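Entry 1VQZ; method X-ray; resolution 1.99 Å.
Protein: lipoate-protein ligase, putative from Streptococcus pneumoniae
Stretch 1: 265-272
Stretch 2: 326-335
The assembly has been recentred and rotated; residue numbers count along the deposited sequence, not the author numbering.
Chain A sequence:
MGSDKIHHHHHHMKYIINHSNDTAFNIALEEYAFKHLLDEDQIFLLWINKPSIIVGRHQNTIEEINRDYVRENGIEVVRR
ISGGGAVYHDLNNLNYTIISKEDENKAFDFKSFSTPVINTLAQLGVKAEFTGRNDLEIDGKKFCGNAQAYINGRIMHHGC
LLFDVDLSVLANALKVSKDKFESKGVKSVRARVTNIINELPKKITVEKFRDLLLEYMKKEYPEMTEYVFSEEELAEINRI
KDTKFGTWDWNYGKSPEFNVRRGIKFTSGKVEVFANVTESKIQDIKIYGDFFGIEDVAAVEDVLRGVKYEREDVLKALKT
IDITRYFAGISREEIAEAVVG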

# COMPACT_ATOMS: atom_id res chain seq x y z
N LYS A 265 4.12 -6.33 18.77
CA LYS A 265 2.90 -6.44 17.96
C LYS A 265 1.79 -5.71 18.69
O LYS A 265 1.44 -6.06 19.84
CB LYS A 265 2.58 -7.89 17.77
CG LYS A 265 1.48 -8.23 16.83
CD LYS A 265 1.41 -9.78 16.63
CE LYS A 265 2.82 -10.44 16.38
NZ LYS A 265 2.79 -11.78 15.70
N PHE A 266 1.34 -4.63 18.07
CA PHE A 266 0.21 -3.85 18.53
C PHE A 266 -1.02 -4.21 17.66
O PHE A 266 -0.89 -4.83 16.61
CB PHE A 266 0.50 -2.36 18.45
CG PHE A 266 1.73 -1.92 19.20
CD1 PHE A 266 1.69 -1.69 20.55
CD2 PHE A 266 2.94 -1.69 18.52
CE1 PHE A 266 2.84 -1.26 21.27
CE2 PHE A 266 4.06 -1.28 19.20
CZ PHE A 266 4.02 -1.05 20.60
N THR A 267 -2.18 -3.82 18.14
CA THR A 267 -3.44 -4.06 17.45
C THR A 267 -3.40 -3.51 16.04
O THR A 267 -3.84 -4.16 15.13
CB THR A 267 -4.62 -3.37 18.19
OG1 THR A 267 -4.70 -3.88 19.51
CG2 THR A 267 -5.94 -3.64 17.47
N SER A 268 -2.84 -2.32 15.88
CA SER A 268 -2.81 -1.66 14.57
C SER A 268 -1.48 -1.89 13.83
O SER A 268 -1.19 -1.27 12.82
CB SER A 268 -3.12 -0.17 14.76
OG SER A 268 -4.46 -0.02 15.15
N GLY A 269 -0.69 -2.84 14.29
CA GLY A 269 0.50 -3.20 13.55
C GLY A 269 1.65 -3.67 14.39
O GLY A 269 1.85 -3.29 15.53
N LYS A 270 2.44 -4.51 13.75
CA LYS A 270 3.73 -4.92 14.20
C LYS A 270 4.78 -3.82 13.96
O LYS A 270 4.86 -3.24 12.86
CB LYS A 270 4.03 -6.18 13.36
CG LYS A 270 5.27 -6.87 13.58
CD LYS A 270 5.09 -8.35 13.28
CE LYS A 270 5.70 -8.75 12.02
NZ LYS A 270 5.94 -10.25 12.05
N VAL A 271 5.61 -3.56 14.98
CA VAL A 271 6.73 -2.61 14.89
C VAL A 271 8.03 -3.31 15.33
O VAL A 271 8.13 -3.82 16.44
CB VAL A 271 6.51 -1.35 15.77
CG1 VAL A 271 7.71 -0.41 15.68
CG2 VAL A 271 5.22 -0.65 15.40
N GLU A 272 8.99 -3.33 14.42
CA GLU A 272 10.30 -3.95 14.62
C GLU A 272 11.38 -2.89 14.47
O GLU A 272 11.48 -2.23 13.45
CB GLU A 272 10.54 -5.04 13.60
CG GLU A 272 11.79 -5.92 13.91
CD GLU A 272 12.00 -7.05 12.90
OE1 GLU A 272 11.64 -6.87 11.70
OE2 GLU A 272 12.57 -8.10 13.31
N TYR A 326 2.50 8.58 10.56
CA TYR A 326 3.49 7.48 10.43
C TYR A 326 3.00 6.12 10.92
O TYR A 326 3.36 5.06 10.33
CB TYR A 326 4.79 7.88 11.14
CG TYR A 326 5.30 9.20 10.61
CD1 TYR A 326 5.82 9.29 9.32
CD2 TYR A 326 5.18 10.36 11.37
CE1 TYR A 326 6.26 10.50 8.82
CE2 TYR A 326 5.60 11.58 10.89
CZ TYR A 326 6.12 11.66 9.61
OH TYR A 326 6.49 12.86 9.12
N PHE A 327 2.27 6.13 12.03
CA PHE A 327 1.75 4.90 12.65
C PHE A 327 0.29 5.09 13.00
O PHE A 327 -0.05 5.55 14.07
CB PHE A 327 2.54 4.49 13.91
CG PHE A 327 4.04 4.44 13.74
CD1 PHE A 327 4.83 5.55 14.03
CD2 PHE A 327 4.68 3.27 13.40
CE1 PHE A 327 6.23 5.50 13.92
CE2 PHE A 327 6.04 3.22 13.29
CZ PHE A 327 6.83 4.35 13.54
N ALA A 328 -0.60 4.76 12.08
CA ALA A 328 -2.04 4.91 12.35
C ALA A 328 -2.48 3.91 13.43
O ALA A 328 -2.17 2.70 13.36
CB ALA A 328 -2.87 4.75 11.05
N GLY A 329 -3.12 4.43 14.46
CA GLY A 329 -3.64 3.65 15.57
C GLY A 329 -2.66 3.22 16.64
O GLY A 329 -3.02 2.46 17.56
N ILE A 330 -1.44 3.70 16.56
CA ILE A 330 -0.40 3.40 17.55
C ILE A 330 0.12 4.69 18.14
O ILE A 330 0.42 5.63 17.40
CB ILE A 330 0.75 2.57 16.92
CG1 ILE A 330 0.18 1.42 16.09
CG2 ILE A 330 1.73 2.04 18.02
CD1 ILE A 330 1.25 0.58 15.36
N SER A 331 0.22 4.72 19.47
CA SER A 331 0.57 5.93 20.23
C SER A 331 2.07 6.17 20.29
O SER A 331 2.89 5.24 20.04
CB SER A 331 -0.02 5.88 21.64
OG SER A 331 0.66 5.00 22.52
N ARG A 332 2.42 7.40 20.66
CA ARG A 332 3.83 7.77 20.89
C ARG A 332 4.46 6.95 22.01
O ARG A 332 5.61 6.54 21.92
CB ARG A 332 3.97 9.25 21.22
CG ARG A 332 3.68 10.17 20.04
CD ARG A 332 3.61 11.65 20.47
NE ARG A 332 3.30 12.49 19.32
CZ ARG A 332 2.07 12.70 18.86
NH1 ARG A 332 1.03 12.17 19.51
NH2 ARG A 332 1.86 13.46 17.80
N GLU A 333 3.66 6.72 23.05
CA GLU A 333 4.07 5.90 24.19
C GLU A 333 4.36 4.47 23.74
O GLU A 333 5.32 3.86 24.19
CB GLU A 333 3.00 5.89 25.28
CG GLU A 333 2.84 7.18 26.03
CD GLU A 333 2.07 8.24 25.28
OE1 GLU A 333 1.50 7.99 24.20
OE2 GLU A 333 2.04 9.35 25.80
N GLU A 334 3.51 3.96 22.87
CA GLU A 334 3.69 2.63 22.33
C GLU A 334 4.93 2.58 21.43
O GLU A 334 5.68 1.63 21.51
CB GLU A 334 2.42 2.18 21.58
CG GLU A 334 1.27 1.77 22.51
CD GLU A 334 -0.08 1.55 21.80
OE1 GLU A 334 -0.47 2.31 20.88
OE2 GLU A 334 -0.78 0.62 22.22
N ILE A 335 5.12 3.55 20.54
CA ILE A 335 6.32 3.57 19.70
C ILE A 335 7.59 3.70 20.52
O ILE A 335 8.56 2.96 20.27
CB ILE A 335 6.25 4.68 18.59
CG1 ILE A 335 5.13 4.37 17.62
CG2 ILE A 335 7.55 4.79 17.82
CD1 ILE A 335 5.28 3.02 16.94
O HOH W 1 -1.17 1.17 11.72
O HOH W 2 -2.47 -0.34 18.03
O HOH W 3 -5.48 0.90 17.51

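The contact between 265-272 and 326-335 is a small apolar packing of a hairpin turn against a turn and the start of a helix, with no direct hydrogen bond between the stretches and three waters linking their polar groups at the margin. It buries 367 Å², both sides summed.

In the first stretch, a type I turn from Phe266 to Gly269 joins two strands and is closed by paired backbone bonds, Phe266 N to Gly269 O at 2.9 Å and Gly269 N to Phe266 O at 3.1 Å. In the second, a type II turn from Phe327 to Ile330 leads into the helix that starts at Arg332. The backbones come nearest where the turns meet, with Ser268 CA 5.5 Å from Gly329 CA; they are wider apart at Val271 CA and Ile335 CA, 7.8 Å, where side chains fill the space.

Ile330 is central to the apolar part. Its CG2 lies over one face of the Phe266 ring, 4.1 Å from the centroid and 18° off the ring normal, a CH-pi geometry. Its CD1 reaches 4.2 Å from Val271 CG2. That same Val271 methyl also meets Ile335 CD1 at 4.0 Å and Phe327 CD2 at 4.4 Å, so one valine branch touches both the turn and the helix. These distances are those of van der Waals packing.

Phe266 also packs on the helix: its CZ is 3.3 Å from Glu334 O, and its CE1 is 3.5 Å from Glu334 CB. Here the glutamate offers aliphatic carbon to the ring, while its carboxylate is engaged within its own stretch. Ser331 N donates to Glu334 OE1 at 2.9 Å and 174°, and Glu334 N returns a bond to Ser331 OG at 3.1 Å and 154°. The second bond caps the helix N-terminus, and the reciprocal pair helps fix the backbone from which Glu334 meets the ring.

At the turns, Ser268 CB approaches Ala328 O to 3.3 Å, but the polar links run through solvent. Water 1 donates to Ser268 O at 2.7 Å and to Ala328 O at 2.5 Å. Water 2 accepts from Ser268 N and donates to Gly329 O, both at 2.9 Å; water 3 also donates to Gly329 O at 2.9 Å and lies 2.7 Å from Ser268 OG.

Gly329 has a phi of 79°, which favours glycine, and an ideal CB there would fall 2.4 Å from Ser268 OG, a clash. The absent side chain therefore permits the close approach of the turns.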